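Local structure of glutathione S-transferase (6M1T) at residues A[100-112]-A[125-137]. The protein probably transfers glutathione to electrophilic compounds, as a bacterial beta-class glutathione S-transferase with glutathione bound in its active site. Sequence-based numbering, arbitrary orientation. Where two conformers were deposited one is given.
Sequences FLGSEFHKAFVPL and ASTAVKNHLGALD. With GSH (glutathione), chain G; GSH (glutathione), chain C.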
ATOM      1  N   PHE A 100      -0.350  -4.524   2.586  1.00 10.29           N
ATOM      2  CA  PHE A 100       0.048  -5.787   1.948  1.00 11.33           C
ATOM      3  C   PHE A 100      -0.909  -6.121   0.785  1.00 11.48           C
ATOM      4  O   PHE A 100      -0.458  -6.550  -0.318  1.00 11.81           O
ATOM      5  CB  PHE A 100       0.054  -6.944   2.949  1.00 11.48           C
ATOM      6  CG  PHE A 100       0.238  -8.255   2.276  1.00 13.29           C
ATOM      7  CD1 PHE A 100       1.499  -8.734   1.968  1.00 13.85           C
ATOM      8  CD2 PHE A 100      -0.866  -9.039   1.989  1.00 14.33           C
ATOM      9  CE1 PHE A 100       1.663  -9.973   1.357  1.00 15.74           C
ATOM     10  CE2 PHE A 100      -0.705 -10.263   1.361  1.00 14.01           C
ATOM     11  CZ  PHE A 100       0.555 -10.744   1.061  1.00 15.70           C
ATOM     12  N   LEU A 101      -2.217  -5.963   1.002  1.00 10.81           N
ATOM     13  CA  LEU A 101      -3.201  -6.303  -0.049  1.00 10.94           C
ATOM     14  C   LEU A 101      -3.014  -5.380  -1.283  1.00 10.61           C
ATOM     15  O   LEU A 101      -3.026  -5.901  -2.379  1.00  9.22           O
ATOM     16  CB  LEU A 101      -4.598  -6.175   0.550  1.00 12.33           C
ATOM     17  CG  LEU A 101      -4.929  -7.256   1.589  1.00 14.34           C
ATOM     18  CD1 LEU A 101      -6.293  -6.990   2.211  1.00 16.23           C
ATOM     19  CD2 LEU A 101      -4.887  -8.606   0.958  1.00 15.53           C
ATOM     20  N   GLY A 102      -2.857  -4.085  -1.069  1.00 10.34           N
ATOM     21  CA  GLY A 102      -2.723  -3.073  -2.145  1.00 11.78           C
ATOM     22  C   GLY A 102      -1.376  -3.125  -2.859  1.00 11.82           C
ATOM     23  O   GLY A 102      -1.348  -2.988  -4.092  1.00 11.84           O
ATOM     24  N   SER A 103      -0.304  -3.361  -2.116  1.00 12.65           N
ATOM     25  CA  SER A 103       1.093  -3.233  -2.590  1.00 13.60           C
ATOM     26  C   SER A 103       1.626  -4.596  -3.049  1.00 13.37           C
ATOM     27  O   SER A 103       2.449  -4.622  -3.949  1.00 14.71           O
ATOM     28  CB  SER A 103       1.923  -2.535  -1.487  1.00 15.85           C
ATOM     29  OG  SER A 103       1.347  -1.234  -1.704  0.50 22.94           O
ATOM     30  N   GLU A 104       1.181  -5.722  -2.494  1.00 13.54           N
ATOM     31  CA  GLU A 104       1.777  -7.040  -2.872  1.00 12.66           C
ATOM     32  C   GLU A 104       0.747  -7.906  -3.621  1.00 13.10           C
ATOM     33  O   GLU A 104       1.029  -8.298  -4.736  1.00 13.10           O
ATOM     34  CB  GLU A 104       2.264  -7.777  -1.625  1.00 13.81           C
ATOM     35  CG  GLU A 104       3.281  -6.975  -0.816  1.00 15.22           C
ATOM     36  CD  GLU A 104       4.611  -6.743  -1.527  1.00 17.72           C
ATOM     37  OE1 GLU A 104       5.420  -5.955  -1.021  1.00 20.41           O
ATOM     38  OE2 GLU A 104       4.826  -7.313  -2.590  1.00 16.40           O
ATOM     39  N   PHE A 105      -0.400  -8.197  -3.015  1.00 13.14           N
ATOM     40  CA  PHE A 105      -1.400  -9.159  -3.570  1.00 13.24           C
ATOM     41  C   PHE A 105      -2.022  -8.606  -4.866  1.00 12.69           C
ATOM     42  O   PHE A 105      -1.905  -9.225  -5.910  1.00 12.89           O
ATOM     43  CB  PHE A 105      -2.460  -9.487  -2.520  1.00 13.90           C
ATOM     44  CG  PHE A 105      -3.266 -10.716  -2.859  1.00 14.55           C
ATOM     45  CD1 PHE A 105      -2.649 -11.817  -3.431  1.00 15.29           C
ATOM     46  CD2 PHE A 105      -4.639 -10.756  -2.646  1.00 16.55           C
ATOM     47  CE1 PHE A 105      -3.379 -12.964  -3.726  1.00 16.47           C
ATOM     48  CE2 PHE A 105      -5.369 -11.899  -2.968  1.00 16.24           C
ATOM     49  CZ  PHE A 105      -4.736 -12.989  -3.502  1.00 16.08           C
ATOM     50  N   HIS A 106      -2.554  -7.389  -4.816  1.00 15.09           N
ATOM     51  CA  HIS A 106      -3.189  -6.711  -5.982  1.00 16.60           C
ATOM     52  C   HIS A 106      -2.199  -6.760  -7.130  1.00 14.26           C
ATOM     53  O   HIS A 106      -2.617  -7.097  -8.254  1.00 14.02           O
ATOM     54  CB  HIS A 106      -3.648  -5.271  -5.623  1.00 19.64           C
ATOM     55  CG  HIS A 106      -4.429  -4.545  -6.694  1.00 21.02           C
ATOM     56  ND1 HIS A 106      -4.109  -4.580  -8.026  1.00 28.80           N
ATOM     57  CD2 HIS A 106      -5.477  -3.703  -6.610  1.00 25.16           C
ATOM     58  CE1 HIS A 106      -4.958  -3.841  -8.724  1.00 25.21           C
ATOM     59  NE2 HIS A 106      -5.809  -3.299  -7.882  1.00 23.45           N
ATOM     60  N   LYS A 107      -0.963  -6.315  -6.892  1.00 17.24           N
ATOM     61  CA  LYS A 107       0.012  -6.024  -7.966  1.00 18.82           C
ATOM     62  C   LYS A 107       0.490  -7.362  -8.564  1.00 18.50           C
ATOM     63  O   LYS A 107       0.726  -7.377  -9.788  1.00 16.56           O
ATOM     64  CB  LYS A 107       1.125  -5.081  -7.473  1.00 21.66           C
ATOM     65  CG  LYS A 107       0.658  -3.669  -7.070  1.00 23.29           C
ATOM     66  CD  LYS A 107      -0.379  -3.053  -8.003  1.00 26.74           C
ATOM     67  CE  LYS A 107      -0.427  -1.548  -8.056  1.00 30.76           C
ATOM     68  NZ  LYS A 107       0.283  -1.026  -9.260  1.00 32.00           N
ATOM     69  N   ALA A 108       0.499  -8.470  -7.798  1.00 16.62           N
ATOM     70  CA  ALA A 108       0.764  -9.838  -8.338  1.00 18.66           C
ATOM     71  C   ALA A 108      -0.123 -10.142  -9.558  1.00 17.55           C
ATOM     72  O   ALA A 108       0.368 -10.819 -10.468  1.00 22.46           O
ATOM     73  CB  ALA A 108       0.583 -10.903  -7.274  1.00 17.04           C
ATOM     74  N   PHE A 109      -1.375  -9.685  -9.578  1.00 16.52           N
ATOM     75  CA  PHE A 109      -2.400 -10.034 -10.598  1.00 17.22           C
ATOM     76  C   PHE A 109      -2.211  -9.262 -11.913  1.00 20.19           C
ATOM     77  O   PHE A 109      -2.795  -9.653 -12.967  1.00 21.45           O
ATOM     78  CB  PHE A 109      -3.802  -9.731 -10.099  1.00 16.00           C
ATOM     79  CG  PHE A 109      -4.345 -10.708  -9.101  1.00 15.89           C
ATOM     80  CD1 PHE A 109      -5.021 -11.854  -9.527  1.00 16.11           C
ATOM     81  CD2 PHE A 109      -4.232 -10.475  -7.747  1.00 15.67           C
ATOM     82  CE1 PHE A 109      -5.514 -12.742  -8.585  1.00 14.44           C
ATOM     83  CE2 PHE A 109      -4.723 -11.372  -6.809  1.00 16.23           C
ATOM     84  CZ  PHE A 109      -5.366 -12.514  -7.243  1.00 17.30           C
ATOM     85  N   VAL A 110      -1.462  -8.159 -11.890  1.00 21.42           N
ATOM     86  CA  VAL A 110      -1.559  -7.154 -12.996  1.00 23.61           C
ATOM     87  C   VAL A 110      -1.180  -7.773 -14.351  1.00 22.60           C
ATOM     88  O   VAL A 110      -1.936  -7.578 -15.302  1.00 24.10           O
ATOM     89  CB  VAL A 110      -0.785  -5.869 -12.639  1.00 25.77           C
ATOM     90  CG1 VAL A 110      -0.606  -4.958 -13.843  1.00 28.44           C
ATOM     91  CG2 VAL A 110      -1.502  -5.158 -11.504  1.00 24.29           C
ATOM     92  N   PRO A 111      -0.066  -8.526 -14.515  1.00 25.69           N
ATOM     93  CA  PRO A 111       0.232  -9.202 -15.784  1.00 28.37           C
ATOM     94  C   PRO A 111      -0.865 -10.179 -16.241  1.00 30.82           C
ATOM     95  O   PRO A 111      -1.134 -10.266 -17.434  1.00 29.26           O
ATOM     96  CB  PRO A 111       1.506 -10.014 -15.513  1.00 27.08           C
ATOM     97  CG  PRO A 111       2.127  -9.336 -14.287  1.00 29.11           C
ATOM     98  CD  PRO A 111       0.954  -8.805 -13.499  1.00 24.96           C
ATOM     99  N   LEU A 112      -1.500 -10.877 -15.299  1.00 30.14           N
ATOM    100  CA  LEU A 112      -2.593 -11.838 -15.617  1.00 30.40           C
ATOM    101  C   LEU A 112      -3.797 -11.103 -16.206  1.00 32.87           C
ATOM    102  O   LEU A 112      -4.544 -11.782 -16.939  1.00 35.50           O
ATOM    103  CB  LEU A 112      -3.019 -12.603 -14.363  1.00 30.38           C
ATOM    104  CG  LEU A 112      -2.005 -13.561 -13.760  1.00 31.69           C
ATOM    105  CD1 LEU A 112      -2.565 -14.186 -12.495  1.00 31.96           C
ATOM    106  CD2 LEU A 112      -1.620 -14.650 -14.740  1.00 35.58           C
ATOM    107  N   ALA A 125       3.397 -14.537 -12.989  1.00 38.78           N
ATOM    108  CA  ALA A 125       2.351 -13.855 -12.190  1.00 35.25           C
ATOM    109  C   ALA A 125       1.392 -14.910 -11.623  1.00 34.31           C
ATOM    110  O   ALA A 125       1.048 -14.807 -10.427  1.00 28.08           O
ATOM    111  CB  ALA A 125       1.635 -12.820 -13.023  1.00 36.40           C
ATOM    112  N   SER A 126       1.012 -15.901 -12.439  1.00 37.95           N
ATOM    113  CA  SER A 126       0.328 -17.148 -11.996  1.00 36.88           C
ATOM    114  C   SER A 126       0.982 -17.674 -10.717  1.00 37.96           C
ATOM    115  O   SER A 126       0.246 -17.909  -9.718  1.00 32.09           O
ATOM    116  CB  SER A 126       0.341 -18.208 -13.072  1.00 41.90           C
ATOM    117  OG  SER A 126      -0.805 -18.105 -13.902  1.00 42.31           O
ATOM    118  N   THR A 127       2.314 -17.831 -10.743  1.00 41.83           N
ATOM    119  CA  THR A 127       3.135 -18.424  -9.652  1.00 39.58           C
ATOM    120  C   THR A 127       3.086 -17.550  -8.398  1.00 38.24           C
ATOM    121  O   THR A 127       2.939 -18.103  -7.287  1.00 40.10           O
ATOM    122  CB  THR A 127       4.605 -18.591 -10.068  1.00 43.13           C
ATOM    123  OG1 THR A 127       4.627 -19.618 -11.052  1.00 37.81           O
ATOM    124  CG2 THR A 127       5.525 -18.948  -8.920  1.00 42.78           C
ATOM    125  N   ALA A 128       3.290 -16.245  -8.566  1.00 34.09           N
ATOM    126  CA  ALA A 128       3.301 -15.259  -7.466  1.00 29.72           C
ATOM    127  C   ALA A 128       1.935 -15.267  -6.774  1.00 25.98           C
ATOM    128  O   ALA A 128       1.902 -15.251  -5.561  1.00 25.58           O
ATOM    129  CB  ALA A 128       3.655 -13.890  -7.990  1.00 29.16           C
ATOM    130  N   VAL A 129       0.855 -15.275  -7.543  1.00 25.23           N
ATOM    131  CA  VAL A 129      -0.531 -15.269  -6.992  1.00 24.75           C
ATOM    132  C   VAL A 129      -0.767 -16.567  -6.206  1.00 26.22           C
ATOM    133  O   VAL A 129      -1.238 -16.479  -5.037  1.00 23.06           O
ATOM    134  CB  VAL A 129      -1.575 -15.086  -8.095  1.00 24.12           C
ATOM    135  CG1 VAL A 129      -2.958 -15.426  -7.557  1.00 22.83           C
ATOM    136  CG2 VAL A 129      -1.500 -13.667  -8.674  1.00 23.63           C
ATOM    137  N   LYS A 130      -0.405 -17.724  -6.776  1.00 28.65           N
ATOM    138  CA  LYS A 130      -0.617 -19.048  -6.116  1.00 28.37           C
ATOM    139  C   LYS A 130       0.199 -19.116  -4.824  1.00 28.26           C
ATOM    140  O   LYS A 130      -0.332 -19.643  -3.815  1.00 25.85           O
ATOM    141  CB  LYS A 130      -0.342 -20.173  -7.123  1.00 30.94           C
ATOM    142  CG  LYS A 130      -1.377 -20.226  -8.237  1.00 32.82           C
ATOM    143  CD  LYS A 130      -1.465 -21.535  -8.995  1.00 38.22           C
ATOM    144  CE  LYS A 130      -0.501 -21.605 -10.156  1.00 40.05           C
ATOM    145  NZ  LYS A 130      -0.615 -22.895 -10.872  1.00 44.44           N
ATOM    146  N   ASN A 131       1.391 -18.506  -4.792  1.00 28.91           N
ATOM    147  CA  ASN A 131       2.221 -18.377  -3.561  1.00 27.22           C
ATOM    148  C   ASN A 131       1.500 -17.568  -2.473  1.00 27.25           C
ATOM    149  O   ASN A 131       1.500 -17.959  -1.252  1.00 24.85           O
ATOM    150  CB  ASN A 131       3.561 -17.699  -3.860  1.00 31.64           C
ATOM    151  CG  ASN A 131       4.622 -18.642  -4.390  1.00 37.81           C
ATOM    152  OD1 ASN A 131       5.749 -18.215  -4.641  1.00 44.29           O
ATOM    153  ND2 ASN A 131       4.278 -19.907  -4.582  1.00 33.32           N
ATOM    154  N   HIS A 132       0.974 -16.402  -2.846  1.00 22.92           N
ATOM    155  CA  HIS A 132       0.203 -15.527  -1.941  1.00 21.30           C
ATOM    156  C   HIS A 132      -0.997 -16.308  -1.388  1.00 19.89           C
ATOM    157  O   HIS A 132      -1.307 -16.139  -0.201  1.00 21.83           O
ATOM    158  CB  HIS A 132      -0.228 -14.255  -2.698  1.00 20.53           C
ATOM    159  CG  HIS A 132       0.845 -13.218  -2.738  1.00 19.91           C
ATOM    160  ND1 HIS A 132       1.446 -12.752  -1.589  1.00 19.94           N
ATOM    161  CD2 HIS A 132       1.378 -12.494  -3.754  1.00 21.71           C
ATOM    162  CE1 HIS A 132       2.323 -11.803  -1.884  1.00 21.30           C
ATOM    163  NE2 HIS A 132       2.311 -11.627  -3.190  1.00 19.13           N
ATOM    164  N   LEU A 133      -1.677 -17.043  -2.248  1.00 20.53           N
ATOM    165  CA  LEU A 133      -2.924 -17.763  -1.908  1.00 19.77           C
ATOM    166  C   LEU A 133      -2.565 -18.864  -0.863  1.00 21.81           C
ATOM    167  O   LEU A 133      -3.276 -18.975   0.130  1.00 21.27           O
ATOM    168  CB  LEU A 133      -3.542 -18.330  -3.193  1.00 20.52           C
ATOM    169  CG  LEU A 133      -4.262 -17.359  -4.149  1.00 18.85           C
ATOM    170  CD1 LEU A 133      -4.628 -17.999  -5.472  1.00 19.81           C
ATOM    171  CD2 LEU A 133      -5.495 -16.742  -3.520  1.00 19.67           C
ATOM    172  N   GLY A 134      -1.484 -19.621  -1.077  1.00 23.88           N
ATOM    173  CA  GLY A 134      -0.958 -20.643  -0.133  1.00 23.60           C
ATOM    174  C   GLY A 134      -0.728 -20.061   1.256  1.00 25.57           C
ATOM    175  O   GLY A 134      -1.211 -20.660   2.249  1.00 25.33           O
ATOM    176  N   ALA A 135      -0.061 -18.905   1.367  1.00 21.99           N
ATOM    177  CA  ALA A 135       0.239 -18.276   2.672  1.00 24.52           C
ATOM    178  C   ALA A 135      -1.044 -17.732   3.304  1.00 23.90           C
ATOM    179  O   ALA A 135      -1.186 -17.796   4.545  1.00 21.81           O
ATOM    180  CB  ALA A 135       1.261 -17.182   2.532  1.00 25.66           C
ATOM    181  N   LEU A 136      -1.904 -17.110   2.499  1.00 21.13           N
ATOM    182  CA  LEU A 136      -3.206 -16.610   3.000  1.00 19.70           C
ATOM    183  C   LEU A 136      -4.032 -17.812   3.486  1.00 19.51           C
ATOM    184  O   LEU A 136      -4.653 -17.659   4.566  1.00 22.49           O
ATOM    185  CB  LEU A 136      -3.906 -15.831   1.890  1.00 20.60           C
ATOM    186  CG  LEU A 136      -3.283 -14.453   1.634  1.00 19.83           C
ATOM    187  CD1 LEU A 136      -3.720 -13.922   0.278  1.00 21.19           C
ATOM    188  CD2 LEU A 136      -3.590 -13.487   2.769  1.00 20.48           C
ATOM    189  N   ASP A 137      -4.051 -18.913   2.726  1.00 20.93           N
ATOM    190  CA  ASP A 137      -4.769 -20.155   3.108  1.00 25.60           C
ATOM    191  C   ASP A 137      -4.352 -20.631   4.522  1.00 28.06           C
ATOM    192  O   ASP A 137      -5.261 -20.865   5.333  1.00 27.41           O
ATOM    193  CB  ASP A 137      -4.627 -21.257   2.058  1.00 27.87           C
ATOM    194  CG  ASP A 137      -5.644 -22.357   2.297  1.00 30.23           C
ATOM    195  OD1 ASP A 137      -6.849 -22.079   2.122  1.00 31.68           O
ATOM    196  OD2 ASP A 137      -5.237 -23.452   2.688  1.00 33.91           O
TER
HETATM  197  N1  GSH G 301       5.134  -3.558   0.517  1.00 17.35           N
HETATM  198  CA1 GSH G 301       6.362  -3.688   1.340  1.00 17.22           C
HETATM  199  C1  GSH G 301       6.519  -2.446   2.259  1.00 18.72           C
HETATM  200  O11 GSH G 301       7.092  -2.612   3.379  1.00 18.98           O
HETATM  201  O12 GSH G 301       6.030  -1.367   1.866  1.00 19.87           O
HETATM  202  CB1 GSH G 301       7.519  -3.938   0.361  1.00 17.19           C
HETATM  203  CG1 GSH G 301       8.886  -4.010   1.019  1.00 15.40           C
HETATM  204  CD1 GSH G 301       9.926  -4.415  -0.005  1.00 18.12           C
HETATM  205  OE1 GSH G 301       9.617  -4.729  -1.156  1.00 14.11           O
HETATM  206  N2  GSH G 301      11.175  -4.431   0.444  1.00 15.49           N
HETATM  207  CA2 GSH G 301      12.330  -4.833  -0.335  1.00 16.39           C
HETATM  208  C2  GSH G 301      12.802  -6.234   0.015  1.00 16.43           C
HETATM  209  O2  GSH G 301      12.921  -6.610   1.183  1.00 16.32           O
HETATM  210  CB2 GSH G 301      13.436  -3.797  -0.175  1.00 16.05           C
HETATM  211  SG2 GSH G 301      13.013  -2.213  -0.932  1.00 20.09           S
HETATM  212  N3  GSH G 301      13.078  -7.028  -1.000  1.00 18.57           N
HETATM  213  CA3 GSH G 301      13.606  -8.354  -0.816  1.00 24.70           C
HETATM  214  C3  GSH G 301      12.665  -9.414  -1.377  1.00 29.03           C
HETATM  215  O31 GSH G 301      13.040 -10.596  -1.297  1.00 38.25           O
HETATM  216  O32 GSH G 301      11.594  -9.011  -1.897  1.00 33.61           O
HETATM  217  N1  GSH C 301      -3.293   1.617  -5.565  1.00 11.67           N
HETATM  218  CA1 GSH C 301      -4.685   1.835  -5.996  1.00 12.34           C
HETATM  219  C1  GSH C 301      -5.643   1.579  -4.825  1.00 13.09           C
HETATM  220  O11 GSH C 301      -5.228   0.821  -3.938  1.00 14.29           O
HETATM  221  O12 GSH C 301      -6.779   2.162  -4.865  1.00 13.25           O
HETATM  222  CB1 GSH C 301      -4.966   0.885  -7.165  1.00 12.53           C
HETATM  223  CG1 GSH C 301      -6.219   1.196  -7.938  1.00 12.37           C
HETATM  224  CD1 GSH C 301      -6.279   0.329  -9.193  1.00 12.64           C
HETATM  225  OE1 GSH C 301      -5.277  -0.193  -9.699  1.00 13.32           O
HETATM  226  N2  GSH C 301      -7.479   0.215  -9.747  1.00 12.30           N
HETATM  227  CA2 GSH C 301      -7.778  -0.487 -10.979  1.00 14.17           C
HETATM  228  C2  GSH C 301      -7.983   0.472 -12.139  1.00 15.13           C
HETATM  229  O2  GSH C 301      -8.718   1.451 -12.005  1.00 16.20           O
HETATM  230  CB2 GSH C 301      -8.995  -1.397 -10.825  1.00 14.64           C
HETATM  231  SG2 GSH C 301      -8.684  -2.869  -9.801  1.00 16.62           S
HETATM  232  N3  GSH C 301      -7.275   0.231 -13.227  1.00 16.94           N
HETATM  233  CA3 GSH C 301      -7.389   1.030 -14.423  1.00 20.22           C
HETATM  234  C3  GSH C 301      -6.039   1.567 -14.907  1.00 25.76           C
HETATM  235  O31 GSH C 301      -5.060   1.453 -14.141  1.00 29.59           O
HETATM  236  O32 GSH C 301      -6.013   2.113 -16.030  1.00 31.96           O
HETATM  237  O   HOH W   1       4.896  -9.815  -2.939  1.00 30.59           O
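The Phe105 ring lies between Leu136 CD1, 4.0 Å from its centroid over one face, and Phe109 CE2, over the centre of the opposite face, while Leu133 CD2 meets its edge. Its edge is also turned to the His132 face in an offset edge-to-face pair, planes at 74°. With CG anti to the backbone N (chi1 -164°), Phe105 fills the hole formed by Val129, His132, Leu133 and Leu136. Val129 sets CG2 over the Phe109 ring centre and 3.7 Å from Ala108 CB. His132 is the answering knob, among Phe100, Glu104, Phe105 and Ala108; its ND1 lies obliquely 3.4 Å from Phe100 CZ, and Ala108 CB sits at its edge. A water whose O lies 3.2 Å from His132 NE2 in the imidazole plane donates to Glu104 OE2. A leucine replacing His132 would probably cost this water its imidazole partner and Phe105 the ring face its edge meets. Ala125 CB packs on Pro111 and Leu112. Helix 89-108 and the residues following it join helix 119-139 through largely apolar packing, with a polar margin at the dimer interface: Glu104 OE1 accepts from N1 of the second subunit's glutathione, and OE2 pairs with that subunit's Lys107, likely favouring a charged carboxylate.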